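Local coordinates for cell wall binding protein cwp8 (Peptoclostridium difficile, PDB 5J6Q) that probably attaches to the bacterial cell wall through its three CWB2 modules, as a surface protein associated with the S-layer of the organism, at residues 463-468 and 507-512; 501-506 and 555-560. All blocks are in the same frame, centred on the assembly; numbering follows the deposited sequence.

Contact 1 (463-468 and 507-512); sequences ELEIVG and NKYYAG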
loop_
_atom_site.group_PDB
_atom_site.type_symbol
_atom_site.label_atom_id
_atom_site.label_comp_id
_atom_site.label_asym_id
_atom_site.label_seq_id
_atom_site.Cartn_x
_atom_site.Cartn_y
_atom_site.Cartn_z
ATOM N N GLU A 463 -9.028 -40.011 -25.578
ATOM C CA GLU A 463 -10.083 -39.841 -24.576
ATOM C C GLU A 463 -10.570 -38.379 -24.570
ATOM O O GLU A 463 -9.769 -37.454 -24.438
ATOM C CB GLU A 463 -9.566 -40.242 -23.191
ATOM C CG GLU A 463 -9.150 -41.700 -23.140
ATOM C CD GLU A 463 -8.999 -42.210 -21.723
ATOM O OE1 GLU A 463 -9.710 -41.712 -20.825
ATOM O OE2 GLU A 463 -8.165 -43.106 -21.511
ATOM N N LEU A 464 -11.887 -38.193 -24.692
ATOM C CA LEU A 464 -12.518 -36.900 -24.802
ATOM C C LEU A 464 -13.410 -36.513 -23.607
ATOM O O LEU A 464 -13.931 -37.361 -22.886
ATOM C CB LEU A 464 -13.352 -36.917 -26.116
ATOM C CG LEU A 464 -12.544 -37.343 -27.353
ATOM C CD1 LEU A 464 -13.441 -37.862 -28.498
ATOM C CD2 LEU A 464 -11.730 -36.151 -27.809
ATOM N N GLU A 465 -13.574 -35.210 -23.401
ATOM C CA GLU A 465 -14.417 -34.687 -22.320
ATOM C C GLU A 465 -15.186 -33.510 -22.897
ATOM O O GLU A 465 -14.624 -32.727 -23.663
ATOM C CB GLU A 465 -13.566 -34.270 -21.102
ATOM C CG GLU A 465 -14.379 -33.708 -19.945
ATOM C CD GLU A 465 -14.489 -34.664 -18.747
ATOM O OE1 GLU A 465 -15.626 -34.972 -18.362
ATOM O OE2 GLU A 465 -13.463 -35.099 -18.187
ATOM N N ILE A 466 -16.471 -33.417 -22.578
ATOM C CA ILE A 466 -17.290 -32.314 -23.064
ATOM C C ILE A 466 -17.525 -31.303 -21.944
ATOM O O ILE A 466 -17.747 -31.722 -20.805
ATOM C CB ILE A 466 -18.631 -32.851 -23.581
ATOM C CG1 ILE A 466 -18.389 -34.066 -24.507
ATOM C CG2 ILE A 466 -19.338 -31.734 -24.330
ATOM C CD1 ILE A 466 -19.652 -34.570 -25.222
ATOM N N VAL A 467 -17.494 -29.998 -22.275
ATOM C CA VAL A 467 -17.686 -28.917 -21.300
ATOM C C VAL A 467 -18.800 -28.028 -21.862
ATOM O O VAL A 467 -18.613 -27.342 -22.856
ATOM C CB VAL A 467 -16.368 -28.116 -20.997
ATOM C CG1 VAL A 467 -16.646 -27.005 -19.959
ATOM C CG2 VAL A 467 -15.290 -29.041 -20.435
ATOM N N GLY A 468 -19.970 -28.040 -21.213
ATOM C CA GLY A 468 -21.113 -27.276 -21.699
ATOM C C GLY A 468 -22.331 -28.213 -21.679
ATOM O O GLY A 468 -22.186 -29.436 -21.709
ATOM N N ASN A 507 -14.078 -29.114 -9.058
ATOM C CA ASN A 507 -14.276 -30.322 -8.211
ATOM C C ASN A 507 -13.601 -31.541 -8.834
ATOM O O ASN A 507 -13.098 -32.409 -8.148
ATOM C CB ASN A 507 -15.737 -30.607 -8.077
ATOM C CG ASN A 507 -16.167 -31.771 -7.166
ATOM O OD1 ASN A 507 -15.810 -31.878 -5.975
ATOM N ND2 ASN A 507 -17.015 -32.639 -7.633
ATOM N N LYS A 508 -13.595 -31.586 -10.118
ATOM C CA LYS A 508 -13.047 -32.744 -10.771
ATOM C C LYS A 508 -11.546 -32.771 -10.902
ATOM O O LYS A 508 -10.946 -33.818 -10.696
ATOM C CB LYS A 508 -13.640 -32.886 -12.169
ATOM C CG LYS A 508 -13.075 -34.166 -12.843
ATOM C CD LYS A 508 -13.838 -34.478 -14.244
ATOM C CE LYS A 508 -13.113 -35.650 -14.885
ATOM N NZ LYS A 508 -14.058 -36.720 -15.244
ATOM N N TYR A 509 -10.924 -31.654 -11.182
ATOM C CA TYR A 509 -9.522 -31.744 -11.428
ATOM C C TYR A 509 -8.548 -31.149 -10.449
ATOM O O TYR A 509 -7.357 -31.316 -10.741
ATOM C CB TYR A 509 -9.252 -30.983 -12.713
ATOM C CG TYR A 509 -9.916 -31.618 -13.921
ATOM C CD1 TYR A 509 -10.907 -30.944 -14.623
ATOM C CD2 TYR A 509 -9.505 -32.852 -14.399
ATOM C CE1 TYR A 509 -11.466 -31.475 -15.783
ATOM C CE2 TYR A 509 -10.038 -33.391 -15.576
ATOM C CZ TYR A 509 -11.010 -32.695 -16.262
ATOM O OH TYR A 509 -11.499 -33.176 -17.435
ATOM N N TYR A 510 -8.986 -30.484 -9.345
ATOM C CA TYR A 510 -7.963 -29.744 -8.658
ATOM C C TYR A 510 -7.750 -30.077 -7.235
ATOM O O TYR A 510 -7.163 -29.263 -6.530
ATOM C CB TYR A 510 -8.276 -28.233 -8.811
ATOM C CG TYR A 510 -7.933 -27.764 -10.217
ATOM C CD1 TYR A 510 -8.925 -27.576 -11.167
ATOM C CD2 TYR A 510 -6.609 -27.525 -10.577
ATOM C CE1 TYR A 510 -8.594 -27.160 -12.460
ATOM C CE2 TYR A 510 -6.269 -27.119 -11.849
ATOM C CZ TYR A 510 -7.288 -26.932 -12.807
ATOM O OH TYR A 510 -6.954 -26.530 -14.073
ATOM N N ALA A 511 -8.161 -31.298 -6.792
ATOM C CA ALA A 511 -7.924 -31.706 -5.439
ATOM C C ALA A 511 -6.386 -31.522 -5.184
ATOM O O ALA A 511 -5.576 -31.838 -6.072
ATOM C CB ALA A 511 -8.343 -33.197 -5.258
ATOM N N GLY A 512 -5.991 -31.027 -4.030
ATOM C CA GLY A 512 -4.568 -30.873 -3.803
ATOM C C GLY A 512 -3.879 -29.644 -4.410
ATOM O O GLY A 512 -2.693 -29.477 -4.122
#
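Glu465, on an inner strand of the four-stranded parallel sheet of one CWB2 module, meets Lys508 and Tyr509 at the C-terminal end of helix 498-509, which falls in the sequence range of the next module. The contact joins that sheet to the helix, consistent with a junction between successive CWB2 modules, and it rests on a single carboxylate oxygen. The backbones stay well apart, with Glu465 CA and Lys508 CA separated by 11.8 Å, and the side chains bridge that distance by approaching from opposite directions. Glu465 leaves the strand with CG anti to the backbone N (chi1 180°) and then bends at chi2, which carries OE2 to the two helix residues. Tyr509 OH lies 2.8 Å from Glu465 OE2 in what is at best a weak hydrogen bond. The ring stands almost perpendicular to the carboxylate, their planes being 89° apart. Lys508 completes the group with a long salt bridge, its NZ 3.4 Å from Glu465 OE2, while Glu465 OE1 is farther from the ammonium. A stronger partner for Lys508 NZ is Glu491, on the adjoining strand 491-493, so Lys508 is shared by two carboxylates, Glu465 and Glu491, which also touch each other, and its charge probably helps them lie side by side. Phe420, on strand 418-423, touches both Glu465 and Tyr509 and adds an apolar border. Within the helix end, the extended Lys508 chain passes over one face of the Tyr509 ring, its CG 4.0 Å above the centre.

Contact 2 (501-506 and 555-560); sequences TNAKVI and SKSQEE. With SO4 (sulfate ion), chain B.
Asn502 OD1 accepts two hydrogen bonds, one from Gln558 NE2 and one from the backbone N of Leu549. The bond across the helices, from Gln558 NE2 to Asn502 OD1, measures 3.0 Å with an N-H...O angle of 152°. Its donor is tilted 24° from the carbonyl plane of the asparagine, and the two amides are turned steeply against each other. Gln558 NE2 also donates to Leu549 O, and Asn502 ND2 to Ile547 O and Ser432 OG, so both buried amides are tied to strand 547-549. The rotation of the glutamine is further fixed by its other end: Ser555 N donates to Gln558 OE1 over 2.9 Å, in the carbonyl plane and on a lone pair. With Ser555 at the N-cap, this bond to Gln558 is one half of a capping box. Beside this polar group Ala503 makes the close approach between the helices, its CB 3.4 Å from Ser557 O and 4.0 Å from Gln558 CG. A sulfate, probably from the crystallisation liquor, sits at the N-terminal end of helix 556-565, where Ser557 N donates to its O4 at 3.0 Å and Lys556 N to its O2 at 3.2 Å. Over segments 501-506 and 556-560 the axes run nearly parallel, 8.4 Å apart at 16°, as for adjacent helices of a parallel α/β fold, consistent with the toprim-like fold of the CWB2 module.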
loop_
_atom_site.group_PDB
_atom_site.type_symbol
_atom_site.label_atom_id
_atom_site.label_comp_id
_atom_site.label_asym_id
_atom_site.label_seq_id
_atom_site.Cartn_x
_atom_site.Cartn_y
_atom_site.Cartn_z
ATOM N N THR A 501 -20.697 -24.528 -13.762
ATOM C CA THR A 501 -19.674 -25.268 -14.552
ATOM C C THR A 501 -18.263 -25.095 -13.984
ATOM O O THR A 501 -17.467 -26.065 -13.927
ATOM C CB THR A 501 -19.688 -24.748 -15.962
ATOM O OG1 THR A 501 -21.031 -24.938 -16.482
ATOM C CG2 THR A 501 -18.624 -25.378 -16.854
ATOM N N ASN A 502 -17.909 -23.842 -13.641
ATOM C CA ASN A 502 -16.590 -23.573 -13.086
ATOM C C ASN A 502 -16.458 -24.420 -11.851
ATOM O O ASN A 502 -15.402 -25.093 -11.736
ATOM C CB ASN A 502 -16.409 -22.122 -12.742
ATOM C CG ASN A 502 -15.071 -21.708 -12.299
ATOM O OD1 ASN A 502 -14.938 -21.146 -11.146
ATOM N ND2 ASN A 502 -14.071 -21.862 -13.107
ATOM N N ALA A 503 -17.481 -24.428 -10.926
ATOM C CA ALA A 503 -17.376 -25.306 -9.747
ATOM C C ALA A 503 -17.162 -26.768 -10.158
ATOM O O ALA A 503 -16.309 -27.422 -9.532
ATOM C CB ALA A 503 -18.626 -25.228 -8.798
ATOM N N LYS A 504 -17.910 -27.341 -11.191
ATOM C CA LYS A 504 -17.607 -28.785 -11.566
ATOM C C LYS A 504 -16.213 -29.043 -12.090
ATOM O O LYS A 504 -15.636 -30.102 -11.760
ATOM C CB LYS A 504 -18.655 -29.313 -12.568
ATOM C CG LYS A 504 -20.015 -29.381 -11.847
ATOM C CD LYS A 504 -21.238 -29.541 -12.778
ATOM C CE LYS A 504 -22.286 -30.443 -12.091
ATOM N NZ LYS A 504 -23.145 -31.091 -13.146
ATOM N N VAL A 505 -15.606 -28.098 -12.906
ATOM C CA VAL A 505 -14.224 -28.318 -13.365
ATOM C C VAL A 505 -13.273 -28.361 -12.138
ATOM O O VAL A 505 -12.359 -29.240 -12.052
ATOM C CB VAL A 505 -13.874 -27.116 -14.293
ATOM C CG1 VAL A 505 -12.349 -27.077 -14.656
ATOM C CG2 VAL A 505 -14.650 -27.263 -15.572
ATOM N N ILE A 506 -13.468 -27.386 -11.209
ATOM C CA ILE A 506 -12.625 -27.321 -10.028
ATOM C C ILE A 506 -12.813 -28.624 -9.200
ATOM O O ILE A 506 -11.823 -29.221 -8.744
ATOM C CB ILE A 506 -12.903 -26.059 -9.156
ATOM C CG1 ILE A 506 -12.385 -24.724 -9.803
ATOM C CG2 ILE A 506 -12.166 -26.290 -7.822
ATOM C CD1 ILE A 506 -13.244 -23.424 -9.396
ATOM N N SER A 555 -20.706 -18.293 -6.304
ATOM C CA SER A 555 -21.899 -19.041 -6.071
ATOM C C SER A 555 -21.669 -20.007 -4.894
ATOM O O SER A 555 -20.499 -20.290 -4.506
ATOM C CB SER A 555 -22.263 -19.879 -7.300
ATOM O OG SER A 555 -21.419 -21.018 -7.485
ATOM N N LYS A 556 -22.791 -20.532 -4.355
ATOM C CA LYS A 556 -22.757 -21.541 -3.336
ATOM C C LYS A 556 -22.058 -22.761 -3.888
ATOM O O LYS A 556 -21.184 -23.333 -3.170
ATOM C CB LYS A 556 -24.220 -21.871 -2.872
ATOM C CG LYS A 556 -24.681 -20.873 -1.816
ATOM C CD LYS A 556 -25.907 -21.371 -1.030
ATOM C CE LYS A 556 -27.172 -21.369 -1.869
ATOM N NZ LYS A 556 -27.797 -20.020 -1.974
ATOM N N SER A 557 -22.396 -23.179 -5.114
ATOM C CA SER A 557 -21.712 -24.355 -5.732
ATOM C C SER A 557 -20.144 -24.150 -5.760
ATOM O O SER A 557 -19.352 -25.064 -5.468
ATOM C CB SER A 557 -22.266 -24.588 -7.141
ATOM O OG SER A 557 -21.887 -23.432 -7.901
ATOM N N GLN A 558 -19.679 -22.898 -6.035
ATOM C CA GLN A 558 -18.251 -22.588 -5.997
ATOM C C GLN A 558 -17.703 -22.569 -4.611
ATOM O O GLN A 558 -16.602 -23.133 -4.361
ATOM C CB GLN A 558 -17.944 -21.218 -6.645
ATOM C CG GLN A 558 -18.062 -21.305 -8.221
ATOM C CD GLN A 558 -18.007 -19.817 -8.803
ATOM O OE1 GLN A 558 -18.577 -18.933 -8.232
ATOM N NE2 GLN A 558 -17.146 -19.527 -9.849
ATOM N N GLU A 559 -18.453 -21.984 -3.673
ATOM C CA GLU A 559 -18.013 -21.918 -2.297
ATOM C C GLU A 559 -17.728 -23.457 -1.722
ATOM O O GLU A 559 -16.717 -23.705 -1.096
ATOM C CB GLU A 559 -19.122 -21.269 -1.474
ATOM C CG GLU A 559 -18.920 -19.790 -1.156
ATOM C CD GLU A 559 -20.063 -19.312 -0.161
ATOM O OE1 GLU A 559 -20.364 -20.083 0.739
ATOM O OE2 GLU A 559 -20.655 -18.197 -0.311
ATOM N N GLU A 560 -18.650 -24.387 -1.973
ATOM C CA GLU A 560 -18.561 -25.746 -1.551
ATOM C C GLU A 560 -17.353 -26.465 -2.169
ATOM O O GLU A 560 -16.662 -27.094 -1.397
ATOM C CB GLU A 560 -19.828 -26.466 -1.890
ATOM C CG GLU A 560 -20.854 -26.138 -0.809
ATOM C CD GLU A 560 -22.315 -26.654 -1.150
ATOM O OE1 GLU A 560 -22.473 -27.639 -1.866
ATOM O OE2 GLU A 560 -23.254 -26.094 -0.659
HETATM S S SO4 B . -26.115 -21.031 -6.012
HETATM O O1 SO4 B . -27.207 -21.816 -5.233
HETATM O O2 SO4 B . -25.735 -19.764 -5.211
HETATM O O3 SO4 B . -26.689 -20.618 -7.333
HETATM O O4 SO4 B . -24.909 -22.013 -6.330
#

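How the contacts relate
From the N terminus, strand 463-467 comes first, followed by helix 475-484, strand 491-493 and helix 498-509. Contact 1 closes the loop of 38 residues between its segments when the end of that helix returns to the strand. Its second segment lies inside the 48-residue loop closed by contact 2, which runs through strands 516-519 and 547-549 to helix 556-565, so the two loops cross. Helix 498-509 serves both: its C-terminal end meets the sheet that contains strand 463-467, its middle the helix 556-565. The centres are about 12 Å apart, and Val467 CG1 packs 4.0 Å from Thr501 CG2 between them.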